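Local coordinates for methyltransferase (Streptomyces avermitilis, PDB 3GO4) that probably transfers methyl groups from S-adenosylmethionine and here holds the demethylated product S-adenosyl-L-homocysteine, at the S-adenosyl-L-homocysteine site. Residues are numbered along the deposited sequence; one frame, centred on the assembly and turned at random.

The S-adenosyl-L-homocysteine site. Residues 24-25, 28, 62-63, 86-88, 112-114, 138-141, 167-169. With SAH (S-adenosyl-L-homocysteine), chain B.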
loop_
_atom_site.group_PDB
_atom_site.type_symbol
_atom_site.label_atom_id
_atom_site.label_comp_id
_atom_site.label_asym_id
_atom_site.label_seq_id
_atom_site.Cartn_x
_atom_site.Cartn_y
_atom_site.Cartn_z
ATOM N N SER A 24 -11.043 -6.855 0.214
ATOM C CA SER A 24 -10.356 -5.740 0.877
ATOM C C SER A 24 -10.227 -4.466 0.072
ATOM O O SER A 24 -10.399 -3.374 0.633
ATOM C CB SER A 24 -8.972 -6.187 1.365
ATOM O OG SER A 24 -8.094 -6.491 0.288
ATOM N N ALA A 25 -9.937 -4.584 -1.224
ATOM C CA ALA A 25 -9.799 -3.403 -2.092
ATOM C C ALA A 25 -11.076 -2.579 -2.205
ATOM O O ALA A 25 -11.044 -1.358 -2.278
ATOM C CB ALA A 25 -9.318 -3.801 -3.508
ATOM N N TYR A 28 -12.177 -1.008 1.221
ATOM C CA TYR A 28 -11.294 0.209 1.229
ATOM C C TYR A 28 -11.846 1.312 0.343
ATOM O O TYR A 28 -11.995 2.442 0.781
ATOM C CB TYR A 28 -9.864 -0.200 0.796
ATOM C CG TYR A 28 -8.784 0.880 0.760
ATOM C CD1 TYR A 28 -8.586 1.741 1.823
ATOM C CD2 TYR A 28 -7.885 0.974 -0.312
ATOM C CE1 TYR A 28 -7.572 2.705 1.812
ATOM C CE2 TYR A 28 -6.865 1.960 -0.326
ATOM C CZ TYR A 28 -6.709 2.805 0.746
ATOM O OH TYR A 28 -5.703 3.752 0.790
ATOM N N ASN A 62 -4.168 6.709 5.422
ATOM C CA ASN A 62 -3.295 5.778 4.722
ATOM C C ASN A 62 -3.129 6.220 3.253
ATOM O O ASN A 62 -2.015 6.413 2.756
ATOM C CB ASN A 62 -3.871 4.344 4.753
ATOM C CG ASN A 62 -3.002 3.345 3.979
ATOM O OD1 ASN A 62 -1.943 2.892 4.458
ATOM N ND2 ASN A 62 -3.410 3.035 2.748
ATOM N N ARG A 63 -4.246 6.445 2.576
ATOM C CA ARG A 63 -4.186 6.879 1.192
ATOM C C ARG A 63 -3.428 8.214 1.081
ATOM O O ARG A 63 -2.672 8.373 0.157
ATOM C CB ARG A 63 -5.569 6.999 0.567
ATOM C CG ARG A 63 -5.562 7.257 -0.976
ATOM C CD ARG A 63 -4.981 6.109 -1.729
ATOM N NE ARG A 63 -4.992 6.301 -3.202
ATOM C CZ ARG A 63 -4.768 5.328 -4.070
ATOM N NH1 ARG A 63 -4.543 4.093 -3.650
ATOM N NH2 ARG A 63 -4.808 5.560 -5.376
ATOM N N GLY A 86 0.038 -4.631 -4.212
ATOM C CA GLY A 86 -1.266 -4.449 -3.584
ATOM C C GLY A 86 -1.742 -3.067 -3.970
ATOM O O GLY A 86 -2.070 -2.240 -3.101
ATOM N N THR A 87 -1.775 -2.830 -5.279
ATOM C CA THR A 87 -2.143 -1.536 -5.807
ATOM C C THR A 87 -3.527 -1.076 -5.416
ATOM O O THR A 87 -3.730 0.100 -5.181
ATOM C CB THR A 87 -2.008 -1.492 -7.355
ATOM O OG1 THR A 87 -0.626 -1.694 -7.684
ATOM C CG2 THR A 87 -2.456 -0.109 -7.933
ATOM N N GLY A 88 -4.486 -1.981 -5.312
ATOM C CA GLY A 88 -5.849 -1.502 -5.041
ATOM C C GLY A 88 -6.540 -0.841 -6.218
ATOM O O GLY A 88 -5.976 -0.667 -7.326
ATOM N N ASP A 112 -1.703 -6.381 -8.378
ATOM C CA ASP A 112 -2.749 -6.701 -7.424
ATOM C C ASP A 112 -3.253 -8.077 -7.775
ATOM O O ASP A 112 -3.040 -8.533 -8.905
ATOM C CB ASP A 112 -3.883 -5.652 -7.442
ATOM C CG ASP A 112 -4.584 -5.499 -6.081
ATOM O OD1 ASP A 112 -5.363 -6.356 -5.706
ATOM O OD2 ASP A 112 -4.381 -4.478 -5.369
ATOM N N ASN A 113 -3.835 -8.770 -6.800
ATOM C CA ASN A 113 -4.460 -10.064 -7.076
ATOM C C ASN A 113 -5.996 -10.025 -7.032
ATOM O O ASN A 113 -6.631 -11.061 -7.116
ATOM C CB ASN A 113 -3.946 -11.162 -6.143
ATOM C CG ASN A 113 -4.447 -11.012 -4.710
ATOM O OD1 ASN A 113 -5.027 -9.996 -4.333
ATOM N ND2 ASN A 113 -4.228 -12.038 -3.905
ATOM N N ASP A 114 -6.602 -8.851 -6.903
ATOM C CA ASP A 114 -8.069 -8.788 -6.928
ATOM C C ASP A 114 -8.506 -8.610 -8.392
ATOM O O ASP A 114 -8.176 -7.622 -8.969
ATOM C CB ASP A 114 -8.583 -7.639 -6.053
ATOM C CG ASP A 114 -10.112 -7.618 -5.946
ATOM O OD1 ASP A 114 -10.774 -8.077 -6.920
ATOM O OD2 ASP A 114 -10.643 -7.133 -4.891
ATOM N N ALA A 138 -1.138 -10.591 -10.047
ATOM C CA ALA A 138 -0.253 -11.567 -9.454
ATOM C C ALA A 138 -0.322 -11.512 -7.934
ATOM O O ALA A 138 -0.746 -10.508 -7.353
ATOM C CB ALA A 138 1.184 -11.308 -9.917
ATOM N N ASP A 139 0.123 -12.599 -7.310
ATOM C CA ASP A 139 0.104 -12.772 -5.858
ATOM C C ASP A 139 1.490 -12.474 -5.269
ATOM O O ASP A 139 2.498 -13.060 -5.707
ATOM C CB ASP A 139 -0.333 -14.225 -5.584
ATOM C CG ASP A 139 -0.562 -14.526 -4.105
ATOM O OD1 ASP A 139 -0.073 -13.785 -3.232
ATOM O OD2 ASP A 139 -1.232 -15.562 -3.814
HETATM N N MSE A 140 1.567 -11.568 -4.278
HETATM C CA MSE A 140 2.877 -11.215 -3.695
HETATM C C MSE A 140 3.589 -12.417 -3.055
HETATM O O MSE A 140 4.817 -12.419 -2.916
HETATM C CB MSE A 140 2.807 -10.007 -2.735
HETATM C CG MSE A 140 2.724 -10.271 -1.257
HETATM SE SE MSE A 140 2.785 -8.555 -0.239
HETATM C CE MSE A 140 4.302 -7.718 -0.985
ATOM N N LEU A 141 2.826 -13.447 -2.699
ATOM C CA LEU A 141 3.411 -14.677 -2.194
ATOM C C LEU A 141 4.172 -15.442 -3.302
ATOM O O LEU A 141 4.748 -16.485 -3.050
ATOM C CB LEU A 141 2.355 -15.557 -1.502
ATOM C CG LEU A 141 2.090 -15.155 -0.042
ATOM C CD1 LEU A 141 1.708 -13.674 0.109
ATOM C CD2 LEU A 141 1.040 -16.030 0.581
ATOM N N ILE A 167 2.003 -1.011 0.398
ATOM C CA ILE A 167 1.173 -0.185 1.239
ATOM C C ILE A 167 -0.176 -0.758 1.556
ATOM O O ILE A 167 -0.960 -1.047 0.661
ATOM C CB ILE A 167 1.023 1.218 0.588
ATOM C CG1 ILE A 167 2.425 1.726 0.181
ATOM C CG2 ILE A 167 0.231 2.229 1.520
ATOM C CD1 ILE A 167 2.515 3.181 -0.344
ATOM N N ALA A 168 -0.441 -0.884 2.858
ATOM C CA ALA A 168 -1.737 -1.324 3.363
ATOM C C ALA A 168 -2.044 -2.698 2.885
ATOM O O ALA A 168 -3.205 -2.961 2.549
ATOM C CB ALA A 168 -2.846 -0.459 2.899
ATOM N N ILE A 169 -1.016 -3.516 2.764
ATOM C CA ILE A 169 -1.232 -4.911 2.316
ATOM C C ILE A 169 -0.656 -5.950 3.243
ATOM O O ILE A 169 -1.273 -7.044 3.408
ATOM C CB ILE A 169 -0.710 -5.132 0.867
ATOM C CG1 ILE A 169 -0.783 -6.630 0.476
ATOM C CG2 ILE A 169 0.720 -4.767 0.752
ATOM C CD1 ILE A 169 -0.507 -6.903 -0.963
HETATM N N SAH B . -1.763 0.073 -1.745
HETATM C CA SAH B . -3.132 0.728 -1.867
HETATM C CB SAH B . -4.298 -0.265 -1.735
HETATM C CG SAH B . -4.393 -0.927 -0.354
HETATM S SD SAH B . -5.698 -2.131 -0.231
HETATM C C SAH B . -3.259 1.828 -0.836
HETATM O O SAH B . -3.926 2.847 -1.020
HETATM O OXT SAH B . -2.645 1.754 0.222
HETATM C "C5'" SAH B . -4.937 -3.720 -0.177
HETATM C "C4'" SAH B . -4.760 -4.285 -1.573
HETATM O "O4'" SAH B . -3.843 -5.380 -1.523
HETATM C "C3'" SAH B . -6.059 -4.813 -2.162
HETATM O "O3'" SAH B . -6.236 -4.236 -3.440
HETATM C "C2'" SAH B . -5.854 -6.309 -2.239
HETATM O "O2'" SAH B . -6.550 -6.954 -3.285
HETATM C "C1'" SAH B . -4.341 -6.386 -2.405
HETATM N N9 SAH B . -3.763 -7.669 -2.017
HETATM C C8 SAH B . -4.050 -8.372 -0.906
HETATM N N7 SAH B . -3.329 -9.511 -0.853
HETATM C C5 SAH B . -2.570 -9.544 -1.955
HETATM C C6 SAH B . -1.571 -10.467 -2.505
HETATM N N6 SAH B . -1.284 -11.585 -1.804
HETATM N N1 SAH B . -0.994 -10.156 -3.687
HETATM C C2 SAH B . -1.283 -8.999 -4.344
HETATM N N3 SAH B . -2.198 -8.107 -3.901
HETATM C C4 SAH B . -2.837 -8.316 -2.726
HETATM O O HOH W 1 -9.213 -7.251 -2.559
HETATM O O HOH W 2 -6.907 -10.060 -2.488
#
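Asp112, at the end of strand 107-112, grips the ribose of S-adenosyl-L-homocysteine in the way typical of the class I, Rossmann-like methyltransferases. Its carboxylate meets the diol as a fork, each oxygen using its syn lone pair: OD1 accepts from the 2'-hydroxyl O2' at 2.8 Å and OD2 from the 3'-hydroxyl O3' at 2.7 Å. Backbone N-H groups hold the fork's rotation, Asp114 N on the anti lone pair of OD1 and Gly88 N above the plane at OD2. An alanine here would remove both oxygens, and so would probably loosen the ribose and the Gly88 and Asp114 backbone amides that the carboxylate ties down. Water 1 links O2' to Ser24 OG, Ala25 N and Asp114 OD2.

At the homocysteine end, the amino nitrogen N of the ligand donates to the carbonyl oxygens of Gly86, in plane, and Ile167, from above. The ligand carboxylate oxygen O accepts a hydrogen bond from Tyr28 OH (2.7 Å) and an in-plane salt bridge from the guanidinium edge of Arg63 through NH1 (3.0 Å). Asn62 ND2 donates to ligand OXT (2.9 Å) and to Tyr28 OH, both close to its amide plane, which probably helps to position the phenol.

Adenine is read at its Watson-Crick edge: Met140 N, a selenomethionine backbone amide, donates to N1 (167° at H), while N6 donates to Asp139 OD1, which Leu141 N also holds. Ile169, with CG1 anti to the backbone N (chi1 173°), lays CD1 over one purine face, 3.5 Å from the six-membered ring centroid; the Asn113 amide packs against the opposite face. Ala168 CB touches CG of the thioether arm.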